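Local structure of mannan endo-1,4-beta-mannosidase (Bacillus subtilis, 2WHK) at residues Asn30-Gly35 and Pro290-Phe295; Lys145-Leu150 and Arg206-Leu211; Ala284-Tyr289 and His315-Leu320. The protein hydrolyses internal beta-1,4-mannosidic linkages in mannans, galactomannans and glucomannans as a secreted family 26 glycoside hydrolase. One frame throughout, in Å; residues are numbered along the deposited sequence.

Interactions 1 and 3 are neighbours, their centres about 7 Å apart, and they meet along the Asn30-Gly35 segment: Val32 O lies 2.8 Å from Leu320 N and Arg31 N 2.8 Å from Trp318 O. Both reach the same calcium ion, interaction 1 through Asn30 and interaction 3 through Thr319, and Glu324 also binds it. Interaction 2 holds a second calcium, bound by Gly207 and Glu154, on the opposite side of the chain's centre; its centre is about 26 Å from that of interaction 1 and 33 Å from that of interaction 3. Interaction 1 comes nearest the active site, the Tyr294 side chain lying about 8 Å from that of Glu266, the probable nucleophile.

Interaction 1 (Asn30-Gly35 and Pro290-Phe295); sequences NRVLSG and PKTIYF. With CA (calcium ion), chain D.
Arg31 reaches across from the start of strand 32-40 to Pro290, its NH2 donating to Pro290 O at 2.8 Å from above the carbonyl plane. The chain kinks at chi3 (-75°), which turns the guanidinium back toward that oxygen. Water 1 accepts from NE of the same arginine and lies 2.8 Å from both Arg31 O and Thr292 O, in position to donate to them, bridging the place where the backbones have not yet paired. Further on the parallel strands join: Leu33 N donates to Ile293 O, and Phe295 N donates to Leu33 O at 3.0 Å. Tyr294 CA also sends a C-H toward Leu33 O.

The Phe295 ring is the main side-chain element. With CG between its backbone N and carbonyl carbon (chi1 67°), the ring turns over the Ser34-Gly35 backbone of the neighbouring strand and takes Ser34 CA over one face, 3.9 Å from the centroid, in a CH-pi contact. Val32 CG1 meets its edge at CD2, 3.9 Å away, the two side chains crossing at about a right angle. Leu33 CB packs against Tyr294 CB at 3.7 Å.

The contact joins strand 32-40 to strand 292-297 in the curled parallel sheet of the TIM barrel. Strand 262-269 lies beyond Thr292 and Tyr294, strand 319-320 flanks Asn30-Gly35, and helix 12-22 covers Leu33 and Ile293.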
# COMPACT_ATOMS: atom_id res chain seq x y z
N ASN A 30 -4.26 4.97 -20.56
CA ASN A 30 -3.28 5.26 -19.51
C ASN A 30 -3.98 5.75 -18.25
O ASN A 30 -3.75 6.86 -17.78
CB ASN A 30 -2.23 6.27 -20.01
CG ASN A 30 -1.24 5.65 -20.97
OD1 ASN A 30 -0.83 4.50 -20.79
ND2 ASN A 30 -0.83 6.41 -21.98
N ARG A 31 -4.86 4.89 -17.73
CA ARG A 31 -5.71 5.24 -16.60
C ARG A 31 -5.61 4.27 -15.43
O ARG A 31 -6.26 4.49 -14.41
CB ARG A 31 -7.17 5.35 -17.06
CG ARG A 31 -7.70 4.16 -17.85
CD ARG A 31 -9.14 4.40 -18.24
NE ARG A 31 -10.03 4.24 -17.10
CZ ARG A 31 -11.34 4.53 -17.11
NH1 ARG A 31 -11.91 5.06 -18.19
NH2 ARG A 31 -12.06 4.32 -16.01
N VAL A 32 -4.79 3.22 -15.56
CA VAL A 32 -4.52 2.28 -14.46
C VAL A 32 -3.02 2.07 -14.35
O VAL A 32 -2.40 1.53 -15.27
CB VAL A 32 -5.19 0.90 -14.68
CG1 VAL A 32 -4.89 -0.06 -13.52
CG2 VAL A 32 -6.70 1.06 -14.88
N LEU A 33 -2.42 2.51 -13.25
CA LEU A 33 -0.98 2.31 -13.04
C LEU A 33 -0.69 0.84 -12.78
O LEU A 33 -1.31 0.22 -11.92
CB LEU A 33 -0.43 3.14 -11.87
CG LEU A 33 0.02 4.57 -12.16
CD1 LEU A 33 -1.17 5.44 -12.59
CD2 LEU A 33 0.74 5.15 -10.95
N SER A 34 0.27 0.29 -13.51
CA SER A 34 0.79 -1.02 -13.18
C SER A 34 1.66 -0.95 -11.93
O SER A 34 2.19 0.11 -11.57
CB SER A 34 1.60 -1.58 -14.34
OG SER A 34 2.61 -0.65 -14.72
N GLY A 35 1.79 -2.09 -11.27
CA GLY A 35 2.59 -2.15 -10.06
C GLY A 35 3.06 -3.55 -9.74
O GLY A 35 2.42 -4.54 -10.10
N PRO A 290 -14.00 -0.21 -13.15
CA PRO A 290 -13.38 0.83 -13.98
C PRO A 290 -12.69 1.98 -13.23
O PRO A 290 -11.78 2.60 -13.79
CB PRO A 290 -14.55 1.34 -14.84
CG PRO A 290 -15.76 1.04 -14.04
CD PRO A 290 -15.46 -0.26 -13.34
N LYS A 291 -13.08 2.26 -11.99
CA LYS A 291 -12.46 3.36 -11.26
C LYS A 291 -11.09 3.00 -10.66
O LYS A 291 -10.45 3.83 -10.02
CB LYS A 291 -13.38 3.92 -10.18
CG LYS A 291 -14.59 4.65 -10.78
CD LYS A 291 -15.17 5.72 -9.85
CE LYS A 291 -16.26 5.17 -8.95
NZ LYS A 291 -17.20 6.25 -8.52
N THR A 292 -10.66 1.76 -10.86
CA THR A 292 -9.34 1.33 -10.41
C THR A 292 -8.28 2.27 -10.98
O THR A 292 -8.20 2.45 -12.20
CB THR A 292 -9.03 -0.09 -10.88
OG1 THR A 292 -10.02 -0.99 -10.37
CG2 THR A 292 -7.64 -0.52 -10.40
N ILE A 293 -7.46 2.85 -10.10
CA ILE A 293 -6.37 3.73 -10.54
C ILE A 293 -5.00 3.06 -10.55
O ILE A 293 -4.07 3.57 -11.18
CB ILE A 293 -6.30 5.06 -9.72
CG1 ILE A 293 -6.01 4.82 -8.23
CG2 ILE A 293 -7.58 5.87 -9.90
CD1 ILE A 293 -5.49 6.06 -7.50
N TYR A 294 -4.87 1.93 -9.85
CA TYR A 294 -3.65 1.14 -9.89
C TYR A 294 -3.86 -0.27 -9.38
O TYR A 294 -4.84 -0.56 -8.70
CB TYR A 294 -2.50 1.83 -9.14
CG TYR A 294 -2.36 1.68 -7.63
CD1 TYR A 294 -1.83 0.52 -7.06
CD2 TYR A 294 -2.63 2.74 -6.78
CE1 TYR A 294 -1.64 0.40 -5.68
CE2 TYR A 294 -2.44 2.64 -5.40
CZ TYR A 294 -1.95 1.47 -4.85
OH TYR A 294 -1.74 1.38 -3.50
N PHE A 295 -2.94 -1.14 -9.78
CA PHE A 295 -2.83 -2.47 -9.19
C PHE A 295 -1.39 -2.70 -8.78
O PHE A 295 -0.48 -2.15 -9.40
CB PHE A 295 -3.31 -3.57 -10.15
CG PHE A 295 -2.45 -3.76 -11.37
CD1 PHE A 295 -1.33 -4.58 -11.33
CD2 PHE A 295 -2.78 -3.16 -12.58
CE1 PHE A 295 -0.54 -4.76 -12.46
CE2 PHE A 295 -1.99 -3.35 -13.72
CZ PHE A 295 -0.87 -4.15 -13.65
CA CA D . 0.48 2.65 -21.61
O HOH W 1 -9.03 4.06 -14.33
O HOH W 2 -1.52 2.68 -22.97
O HOH W 3 0.04 0.21 -22.29
O HOH W 4 2.71 1.55 -21.93
O HOH W 5 1.14 2.69 -24.09

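Interaction 2 (Lys145-Leu150 and Arg206-Leu211); sequences KIADGL and RGLDHL. With CA (calcium ion), chain E.
A salt bridge and a mainly apolar interface fasten the loop Arg206-Leu211, which leads from helix 185-205 into strand 211-215, to one side of helix 134-154. Arg206 NH2 meets Asp148 OD1 at 2.7 Å, nearly along the C-O axis of the carboxylate, and NH1 adds a weak bond to the same oxygen. The oxygen lies near the guanidinium plane, although the carboxylate itself is turned 60° from it. Bends at chi2 and chi3 curl the arginine chain around Ala147, whose CB sits over one guanidinium face, 3.3 Å from NH1. NH1 is also bonded to Ser144 O and Tyr201 OH, so neighbouring groups of both helices fix the rotation of the head. A methionine in place of Arg206 would probably leave Asp148 without its charged mate and Ser144 O and Tyr201 OH without this donor.

Deeper in, Leu208 CD1 packs 3.9 Å from Leu150 CB and close to Ala147 CB. Leu150 CD1 meets Leu211 CD1 at 4.1 Å; in both leucine pairs the side chains cross at about a right angle. His210 NE2 approaches Leu150 O at 2.8 Å, a weak bond with an N-H...O angle of 124°.

Gly207, with positive phi where the chain leaves its helix, presents its carbonyl O to calcium at 2.3 Å. Glu154, farther along helix 134-154, binds the same ion, so the metal is a further tie between helix and loop. The arrangement belongs to an alpha-to-beta connection of the (beta/alpha)8 barrel, with a calcium ion bridging the loop and helix 134-154.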
# COMPACT_ATOMS: atom_id res chain seq x y z
N LYS A 145 11.97 4.47 13.60
CA LYS A 145 12.88 3.94 12.59
C LYS A 145 12.26 3.99 11.19
O LYS A 145 12.95 4.29 10.22
CB LYS A 145 13.30 2.51 12.93
CG LYS A 145 14.53 2.04 12.16
CD LYS A 145 15.09 0.77 12.77
CE LYS A 145 16.29 0.26 11.98
NZ LYS A 145 16.60 -1.17 12.27
N ILE A 146 10.98 3.67 11.09
CA ILE A 146 10.24 3.78 9.83
C ILE A 146 10.27 5.24 9.35
O ILE A 146 10.55 5.50 8.19
CB ILE A 146 8.78 3.30 9.98
CG1 ILE A 146 8.73 1.79 10.23
CG2 ILE A 146 7.98 3.63 8.73
CD1 ILE A 146 7.48 1.32 10.90
N ALA A 147 10.00 6.17 10.25
CA ALA A 147 10.00 7.61 9.90
C ALA A 147 11.38 8.10 9.46
O ALA A 147 11.47 8.92 8.53
CB ALA A 147 9.47 8.46 11.07
N ASP A 148 12.43 7.60 10.10
CA ASP A 148 13.81 7.88 9.68
C ASP A 148 13.99 7.47 8.21
O ASP A 148 14.60 8.20 7.43
CB ASP A 148 14.84 7.14 10.53
CG ASP A 148 14.92 7.63 11.98
OD1 ASP A 148 14.32 8.66 12.33
OD2 ASP A 148 15.59 6.95 12.78
N GLY A 149 13.47 6.30 7.85
CA GLY A 149 13.53 5.84 6.46
C GLY A 149 12.72 6.72 5.51
O GLY A 149 13.21 7.12 4.44
N LEU A 150 11.49 7.01 5.89
CA LEU A 150 10.61 7.85 5.08
C LEU A 150 11.20 9.25 4.89
O LEU A 150 11.08 9.82 3.81
CB LEU A 150 9.19 7.91 5.68
CG LEU A 150 8.44 6.57 5.77
CD1 LEU A 150 7.10 6.70 6.51
CD2 LEU A 150 8.24 5.97 4.38
N ARG A 206 6.75 13.89 13.17
CA ARG A 206 7.88 13.78 12.25
C ARG A 206 7.78 14.64 10.98
O ARG A 206 8.72 14.66 10.18
CB ARG A 206 8.11 12.30 11.90
CG ARG A 206 8.38 11.42 13.13
CD ARG A 206 9.68 11.81 13.87
NE ARG A 206 10.85 11.72 12.99
CZ ARG A 206 11.63 10.65 12.85
NH1 ARG A 206 11.41 9.54 13.56
NH2 ARG A 206 12.65 10.70 12.00
N GLY A 207 6.66 15.35 10.81
CA GLY A 207 6.53 16.35 9.74
C GLY A 207 6.68 15.81 8.32
O GLY A 207 7.16 16.51 7.43
N LEU A 208 6.26 14.57 8.11
CA LEU A 208 6.43 13.92 6.81
C LEU A 208 5.30 14.30 5.85
O LEU A 208 4.15 13.89 6.02
CB LEU A 208 6.54 12.40 6.99
CG LEU A 208 7.76 11.95 7.81
CD1 LEU A 208 7.66 10.47 8.16
CD2 LEU A 208 9.07 12.25 7.11
N ASP A 209 5.63 15.12 4.84
CA ASP A 209 4.63 15.72 3.95
C ASP A 209 4.58 15.12 2.54
O ASP A 209 4.00 15.70 1.62
CB ASP A 209 4.87 17.23 3.88
CG ASP A 209 4.51 17.93 5.18
OD1 ASP A 209 3.54 17.50 5.83
OD2 ASP A 209 5.20 18.93 5.54
N HIS A 210 5.14 13.92 2.40
CA HIS A 210 5.26 13.28 1.09
C HIS A 210 4.46 11.97 1.04
O HIS A 210 4.63 11.18 0.11
CB HIS A 210 6.73 13.01 0.77
CG HIS A 210 7.39 12.04 1.70
ND1 HIS A 210 7.19 12.07 3.07
CD2 HIS A 210 8.25 11.02 1.47
CE1 HIS A 210 7.89 11.10 3.63
NE2 HIS A 210 8.55 10.46 2.69
N LEU A 211 3.59 11.76 2.02
CA LEU A 211 2.87 10.49 2.15
C LEU A 211 1.44 10.59 1.64
O LEU A 211 0.69 11.51 2.00
CB LEU A 211 2.89 9.99 3.60
CG LEU A 211 4.25 9.93 4.29
CD1 LEU A 211 4.11 9.47 5.73
CD2 LEU A 211 5.22 9.03 3.53
CA CA E . 9.19 17.36 6.61
O HOH W 6 10.10 15.83 8.27
O HOH W 7 7.81 19.13 5.91
O HOH W 8 11.26 18.45 6.39

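Interaction 3 (Ala284-Tyr289 and His315-Leu320); sequences AIKQKY and HDSWTL. With CA (calcium ion), chain D.
Asp316 OD1 is gripped by two donors on different lone pairs. Lys286 NZ comes to the syn side at 2.8 Å, while the backbone N of Trp318 takes the anti side at 3.0 Å with an N-H...O angle of 168°, closing an Asx turn. A weaker bond from NZ to OD2, 2.9 Å long, makes the lysine straddle both carboxylate oxygens. With CG anti to the backbone N (chi1 -164°), the carboxylate is placed where it can serve both the lysine and its own turn. Thr319 N bonds to Asp316 O in the overlapping type I turn, so the aspartate is braced from its main chain as well.

Lys286 is extended beyond CG and runs obliquely across one face of Trp318. Its CG rides 3.6 Å above the middle of the indole, and CE forms a CH-pi contact 3.6 Å from the five-membered-ring centroid, 13° off the normal. The ammonium group, farther along, makes an off-centre cation-pi contact with the same ring. The aliphatic chain thus lies on the indole while the charge goes on to Asp316. Ile285 CG2 adds an apolar touch at Trp318 CZ3, 4.1 Å away.

The contact ties the C-terminal part of helix 278-288 to the turn that enters strand 319-320, near the surface of the barrel. Asp316 O and Ser317 O accept from two calcium-bound waters, and Thr319 O binds the ion itself. Arg31 makes a cation-pi contact with Trp318, and strand 32-40 pairs alongside Leu320, while Ile282 of helix 278-288 packs on Asp316 and Thr319.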
# COMPACT_ATOMS: atom_id res chain seq x y z
N ALA A 284 -11.30 -7.44 -16.76
CA ALA A 284 -12.29 -7.34 -15.68
C ALA A 284 -12.37 -5.93 -15.09
O ALA A 284 -13.44 -5.45 -14.73
CB ALA A 284 -11.99 -8.38 -14.58
N ILE A 285 -11.23 -5.24 -15.01
CA ILE A 285 -11.22 -3.85 -14.58
C ILE A 285 -12.13 -2.99 -15.48
O ILE A 285 -12.90 -2.19 -14.97
CB ILE A 285 -9.78 -3.27 -14.52
CG1 ILE A 285 -9.07 -3.80 -13.27
CG2 ILE A 285 -9.79 -1.73 -14.49
CD1 ILE A 285 -7.56 -3.47 -13.21
N LYS A 286 -12.05 -3.19 -16.79
CA LYS A 286 -12.82 -2.38 -17.76
C LYS A 286 -14.32 -2.57 -17.61
O LYS A 286 -15.10 -1.65 -17.83
CB LYS A 286 -12.42 -2.73 -19.20
CG LYS A 286 -10.97 -2.40 -19.50
CD LYS A 286 -10.63 -2.60 -20.96
CE LYS A 286 -9.12 -2.52 -21.14
NZ LYS A 286 -8.68 -2.75 -22.54
N GLN A 287 -14.72 -3.78 -17.22
CA GLN A 287 -16.14 -4.15 -17.13
C GLN A 287 -16.70 -3.94 -15.73
O GLN A 287 -17.80 -3.39 -15.56
CB GLN A 287 -16.33 -5.60 -17.58
CG GLN A 287 -17.78 -6.09 -17.50
CD GLN A 287 -18.01 -7.47 -18.09
OE1 GLN A 287 -17.12 -8.09 -18.66
NE2 GLN A 287 -19.25 -7.95 -17.97
N LYS A 288 -15.95 -4.39 -14.72
CA LYS A 288 -16.43 -4.47 -13.34
C LYS A 288 -15.85 -3.44 -12.38
O LYS A 288 -16.50 -3.06 -11.40
CB LYS A 288 -16.14 -5.86 -12.76
CG LYS A 288 -16.78 -7.01 -13.52
CD LYS A 288 -18.29 -7.00 -13.33
CE LYS A 288 -18.91 -8.30 -13.78
NZ LYS A 288 -20.38 -8.30 -13.52
N TYR A 289 -14.60 -3.02 -12.62
CA TYR A 289 -13.89 -2.16 -11.67
C TYR A 289 -13.22 -0.96 -12.36
O TYR A 289 -12.02 -0.69 -12.17
CB TYR A 289 -12.82 -2.97 -10.91
CG TYR A 289 -13.17 -4.43 -10.63
CD1 TYR A 289 -14.16 -4.77 -9.72
CD2 TYR A 289 -12.50 -5.45 -11.29
CE1 TYR A 289 -14.47 -6.11 -9.47
CE2 TYR A 289 -12.80 -6.78 -11.05
CZ TYR A 289 -13.80 -7.11 -10.14
OH TYR A 289 -14.11 -8.43 -9.91
N HIS A 315 0.62 -4.04 -22.15
CA HIS A 315 0.41 -3.32 -23.41
C HIS A 315 -1.04 -2.89 -23.62
O HIS A 315 -1.35 -2.16 -24.56
CB HIS A 315 0.94 -4.14 -24.58
CG HIS A 315 2.42 -4.33 -24.52
ND1 HIS A 315 3.30 -3.27 -24.47
CD2 HIS A 315 3.19 -5.45 -24.50
CE1 HIS A 315 4.54 -3.72 -24.43
NE2 HIS A 315 4.50 -5.04 -24.43
N ASP A 316 -1.93 -3.31 -22.72
CA ASP A 316 -3.32 -2.83 -22.76
C ASP A 316 -3.35 -1.30 -22.79
O ASP A 316 -2.60 -0.64 -22.08
CB ASP A 316 -4.11 -3.34 -21.56
CG ASP A 316 -5.61 -3.20 -21.77
OD1 ASP A 316 -6.13 -2.08 -21.60
OD2 ASP A 316 -6.24 -4.22 -22.10
N SER A 317 -4.24 -0.74 -23.60
CA SER A 317 -4.33 0.72 -23.73
C SER A 317 -4.63 1.43 -22.40
O SER A 317 -4.27 2.59 -22.22
CB SER A 317 -5.37 1.11 -24.77
OG SER A 317 -6.67 0.72 -24.35
N TRP A 318 -5.26 0.75 -21.46
CA TRP A 318 -5.57 1.35 -20.16
C TRP A 318 -4.36 1.42 -19.22
O TRP A 318 -4.35 2.22 -18.28
CB TRP A 318 -6.67 0.55 -19.46
CG TRP A 318 -8.06 0.82 -19.96
CD1 TRP A 318 -8.45 0.97 -21.26
CD2 TRP A 318 -9.24 0.95 -19.16
NE1 TRP A 318 -9.81 1.20 -21.32
CE2 TRP A 318 -10.32 1.19 -20.05
CE3 TRP A 318 -9.49 0.88 -17.79
CZ2 TRP A 318 -11.62 1.36 -19.59
CZ3 TRP A 318 -10.78 1.06 -17.34
CH2 TRP A 318 -11.84 1.31 -18.24
N THR A 319 -3.35 0.59 -19.47
CA THR A 319 -2.25 0.42 -18.52
C THR A 319 -1.20 1.52 -18.65
O THR A 319 -0.65 1.74 -19.73
CB THR A 319 -1.62 -0.97 -18.64
OG1 THR A 319 -2.66 -1.95 -18.58
CG2 THR A 319 -0.63 -1.22 -17.51
N LEU A 320 -0.95 2.20 -17.53
CA LEU A 320 0.02 3.29 -17.45
C LEU A 320 1.26 2.75 -16.75
O LEU A 320 1.19 2.31 -15.60
CB LEU A 320 -0.59 4.47 -16.69
CG LEU A 320 0.14 5.81 -16.69
CD1 LEU A 320 -0.79 6.93 -16.26
CD2 LEU A 320 1.42 5.78 -15.81
CA CA D . 0.48 2.65 -21.61
O HOH W 3 0.04 0.21 -22.29
O HOH W 2 -1.52 2.68 -22.97
O HOH W 4 2.71 1.55 -21.93
O HOH W 5 1.14 2.69 -24.09